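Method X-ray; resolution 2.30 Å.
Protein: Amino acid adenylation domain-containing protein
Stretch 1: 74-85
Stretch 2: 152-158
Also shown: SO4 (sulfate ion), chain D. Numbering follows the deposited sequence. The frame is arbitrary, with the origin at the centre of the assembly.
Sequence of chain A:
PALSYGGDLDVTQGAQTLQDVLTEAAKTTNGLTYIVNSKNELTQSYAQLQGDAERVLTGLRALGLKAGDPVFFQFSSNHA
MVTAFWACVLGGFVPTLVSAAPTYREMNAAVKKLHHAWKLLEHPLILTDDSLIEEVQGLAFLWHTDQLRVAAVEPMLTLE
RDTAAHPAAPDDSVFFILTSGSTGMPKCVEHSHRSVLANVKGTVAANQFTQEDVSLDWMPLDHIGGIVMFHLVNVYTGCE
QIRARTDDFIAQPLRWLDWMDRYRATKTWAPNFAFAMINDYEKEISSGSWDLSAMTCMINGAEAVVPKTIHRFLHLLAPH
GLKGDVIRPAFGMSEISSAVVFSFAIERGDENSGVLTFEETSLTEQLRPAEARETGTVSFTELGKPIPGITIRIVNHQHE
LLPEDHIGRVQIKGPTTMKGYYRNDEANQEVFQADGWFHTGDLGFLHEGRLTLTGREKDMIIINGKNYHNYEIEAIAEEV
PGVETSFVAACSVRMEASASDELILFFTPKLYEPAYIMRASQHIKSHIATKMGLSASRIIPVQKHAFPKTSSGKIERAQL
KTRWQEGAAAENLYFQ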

# COMPACT_ATOMS: atom_id res chain seq x y z
N GLN A 74 -0.28 24.26 -6.61
CA GLN A 74 1.15 24.10 -6.30
C GLN A 74 1.64 25.48 -5.85
O GLN A 74 2.16 26.25 -6.66
N PHE A 75 1.48 25.77 -4.57
CA PHE A 75 1.70 27.10 -4.03
C PHE A 75 2.75 27.09 -2.93
O PHE A 75 2.86 26.13 -2.17
N SER A 76 3.54 28.17 -2.89
CA SER A 76 4.34 28.52 -1.73
C SER A 76 3.79 29.72 -0.98
O SER A 76 4.13 29.90 0.19
N SER A 77 2.93 30.52 -1.61
CA SER A 77 2.38 31.72 -1.01
C SER A 77 0.98 31.44 -0.48
O SER A 77 0.10 31.01 -1.24
N ASN A 78 0.77 31.71 0.81
CA ASN A 78 -0.57 31.62 1.38
C ASN A 78 -1.53 32.58 0.69
O ASN A 78 -2.67 32.22 0.39
N HIS A 79 -1.08 33.81 0.43
CA HIS A 79 -1.94 34.80 -0.21
C HIS A 79 -2.45 34.30 -1.55
O HIS A 79 -3.66 34.35 -1.83
N ALA A 80 -1.55 33.81 -2.40
CA ALA A 80 -1.96 33.33 -3.71
C ALA A 80 -2.85 32.09 -3.60
O ALA A 80 -3.79 31.93 -4.39
N MET A 81 -2.57 31.21 -2.64
CA MET A 81 -3.33 29.96 -2.54
C MET A 81 -4.74 30.21 -2.02
O MET A 81 -5.72 29.69 -2.57
N VAL A 82 -4.86 30.97 -0.93
CA VAL A 82 -6.18 31.36 -0.42
C VAL A 82 -7.00 32.01 -1.52
O VAL A 82 -8.18 31.70 -1.71
N THR A 83 -6.39 32.93 -2.26
CA THR A 83 -7.11 33.62 -3.33
C THR A 83 -7.48 32.66 -4.45
O THR A 83 -8.60 32.71 -4.98
N ALA A 84 -6.55 31.78 -4.83
CA ALA A 84 -6.82 30.81 -5.87
C ALA A 84 -7.93 29.85 -5.45
O ALA A 84 -8.75 29.44 -6.28
N PHE A 85 -7.95 29.47 -4.18
CA PHE A 85 -8.99 28.56 -3.69
C PHE A 85 -10.37 29.17 -3.86
O PHE A 85 -11.31 28.50 -4.31
N ALA A 152 0.47 31.27 -13.25
CA ALA A 152 0.68 31.90 -11.96
C ALA A 152 -0.54 32.72 -11.57
O ALA A 152 -1.29 33.22 -12.43
N VAL A 153 -0.73 32.88 -10.26
CA VAL A 153 -1.90 33.57 -9.73
C VAL A 153 -1.68 35.08 -9.69
O VAL A 153 -2.58 35.85 -10.04
N GLU A 154 -0.51 35.54 -9.24
CA GLU A 154 -0.26 36.97 -9.11
C GLU A 154 -0.59 37.74 -10.39
O GLU A 154 -1.30 38.76 -10.30
N PRO A 155 -0.14 37.33 -11.57
CA PRO A 155 -0.58 38.02 -12.80
C PRO A 155 -2.09 38.18 -12.91
O PRO A 155 -2.56 39.18 -13.47
N MET A 156 -2.86 37.22 -12.40
CA MET A 156 -4.32 37.31 -12.49
C MET A 156 -4.88 38.37 -11.56
O MET A 156 -5.96 38.91 -11.82
N LEU A 157 -4.17 38.68 -10.47
CA LEU A 157 -4.66 39.67 -9.52
C LEU A 157 -4.79 41.06 -10.14
O LEU A 157 -5.41 41.93 -9.52
N THR A 158 -4.23 41.28 -11.32
CA THR A 158 -4.30 42.57 -11.99
C THR A 158 -5.41 42.61 -13.04
O THR A 158 -5.40 43.49 -13.91

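Read along 152-158, this contact is small and mostly apolar, with 287 Å² buried over both sides and no hydrogen bond crossing it. Ala152 sets its CB away from the helix that starts at Asn78 and takes no part.

Val153 is the centre of the packing. Its CA-to-CB bond points toward the helix, chi1 is t, and the two methyls reach different neighbours. CG2 lies 3.4 Å from CE1 of Phe75, at the edge of that ring and near its plane, and 3.8 Å from CB of Ala84. CG1 sits 4.0 Å from CB of Ala80. Ala80 and Ala84, one helical turn apart, both touch the valine, and the CA atoms of Ala80 and Val153 are 6.0 Å apart. Phe75, chi1 m, starts sideways, but its ring end comes nearer, bringing its edge to Val153.

Glu154 leaves sideways with chi1 m and chi2 p, and its end turns back so that OE2 comes 4.2 Å from CB of Ala80, a contact without a polar partner on the helix. Pro155 and Met156 stay out of reach.

Leu157, four residues after Val153, points toward the helix again, chi1 m and chi2 t. CD1 meets the ring edge of His79 at NE2, 3.4 Å away, while CD2 lies 4.1 Å from CG2 of Thr83. Thr83, chi1 m, puts that methyl against Leu157 while its OG1 donates to O of His79 at 2.8 Å. Thr158 is out of reach, its OG1 bonded to O of Pro155 at 3.0 Å.

Polar groups gather at the helix start instead. Ser77 OG caps N of Ala80 at 3.0 Å and donates to sulfate O1 at 2.5 Å; N of Asn78 and N of His79 hold sulfate O2 and O3 at 3.0 and 2.8 Å.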

# COMPACT_ATOMS: atom_id res chain seq x y z
CB GLN A 74 1.93 23.57 -7.49
CG GLN A 74 1.72 22.08 -7.74
CD GLN A 74 2.41 21.22 -6.70
OE1 GLN A 74 3.55 20.80 -6.89
NE2 GLN A 74 1.72 20.97 -5.59
CB PHE A 75 0.40 27.70 -3.47
CG PHE A 75 -0.57 28.09 -4.53
CD1 PHE A 75 -0.39 29.26 -5.26
CD2 PHE A 75 -1.67 27.30 -4.81
CE1 PHE A 75 -1.29 29.62 -6.25
CE2 PHE A 75 -2.58 27.66 -5.79
CZ PHE A 75 -2.38 28.82 -6.51
CB SER A 76 5.79 28.83 -2.16
OG SER A 76 5.82 29.91 -3.07
CB SER A 77 2.34 32.87 -2.02
OG SER A 77 1.39 33.84 -1.61
CB ASN A 78 -0.53 31.91 2.88
CG ASN A 78 0.12 30.79 3.67
OD1 ASN A 78 -0.04 29.61 3.34
ND2 ASN A 78 0.85 31.15 4.72
CB HIS A 79 -1.18 36.11 -0.38
CG HIS A 79 -1.92 37.15 -1.17
ND1 HIS A 79 -2.77 38.06 -0.58
CD2 HIS A 79 -1.95 37.42 -2.49
CE1 HIS A 79 -3.28 38.85 -1.51
NE2 HIS A 79 -2.80 38.48 -2.68
CB ALA A 80 -0.73 33.04 -4.57
CB MET A 81 -2.60 28.96 -1.64
CG MET A 81 -3.41 27.70 -1.35
SD MET A 81 -2.37 26.28 -0.93
CE MET A 81 -1.30 26.98 0.32
CB VAL A 82 -6.02 32.30 0.79
CG1 VAL A 82 -7.35 32.95 1.13
CG2 VAL A 82 -5.48 31.54 1.99
CB THR A 83 -6.26 34.77 -3.88
OG1 THR A 83 -5.96 35.68 -2.82
CG2 THR A 83 -6.99 35.51 -4.99
CB ALA A 84 -5.54 30.04 -6.21
CB PHE A 85 -8.73 28.22 -2.23
CG PHE A 85 -9.83 27.42 -1.59
CD1 PHE A 85 -9.83 26.04 -1.68
CD2 PHE A 85 -10.85 28.04 -0.89
CE1 PHE A 85 -10.83 25.29 -1.09
CE2 PHE A 85 -11.86 27.30 -0.30
CZ PHE A 85 -11.85 25.92 -0.41
CB ALA A 152 1.92 32.80 -12.00
CB VAL A 153 -2.24 33.01 -8.34
CG1 VAL A 153 -3.15 33.96 -7.58
CG2 VAL A 153 -2.90 31.64 -8.48
CB GLU A 154 1.20 37.21 -8.70
CG GLU A 154 1.53 36.77 -7.28
CD GLU A 154 2.00 35.32 -7.20
OE1 GLU A 154 1.72 34.56 -8.14
OE2 GLU A 154 2.64 34.95 -6.19
CB PRO A 155 -0.03 37.12 -13.91
CG PRO A 155 1.12 36.40 -13.30
CD PRO A 155 0.76 36.19 -11.86
CB MET A 156 -4.95 35.95 -12.19
CG MET A 156 -4.47 34.83 -13.09
SD MET A 156 -5.16 33.21 -12.68
CE MET A 156 -4.27 32.16 -13.82
CB LEU A 157 -3.74 39.75 -8.30
CG LEU A 157 -4.01 38.78 -7.15
CD1 LEU A 157 -3.03 39.01 -6.02
CD2 LEU A 157 -5.44 38.91 -6.64
CB THR A 158 -2.95 42.90 -12.64
OG1 THR A 158 -2.81 42.16 -13.86
CG2 THR A 158 -1.80 42.55 -11.71
S SO4 D . 2.37 34.87 1.62
O1 SO4 D . 2.76 34.85 0.23
O2 SO4 D . 2.63 33.60 2.25
O3 SO4 D . 0.96 35.15 1.70
O4 SO4 D . 3.08 35.89 2.32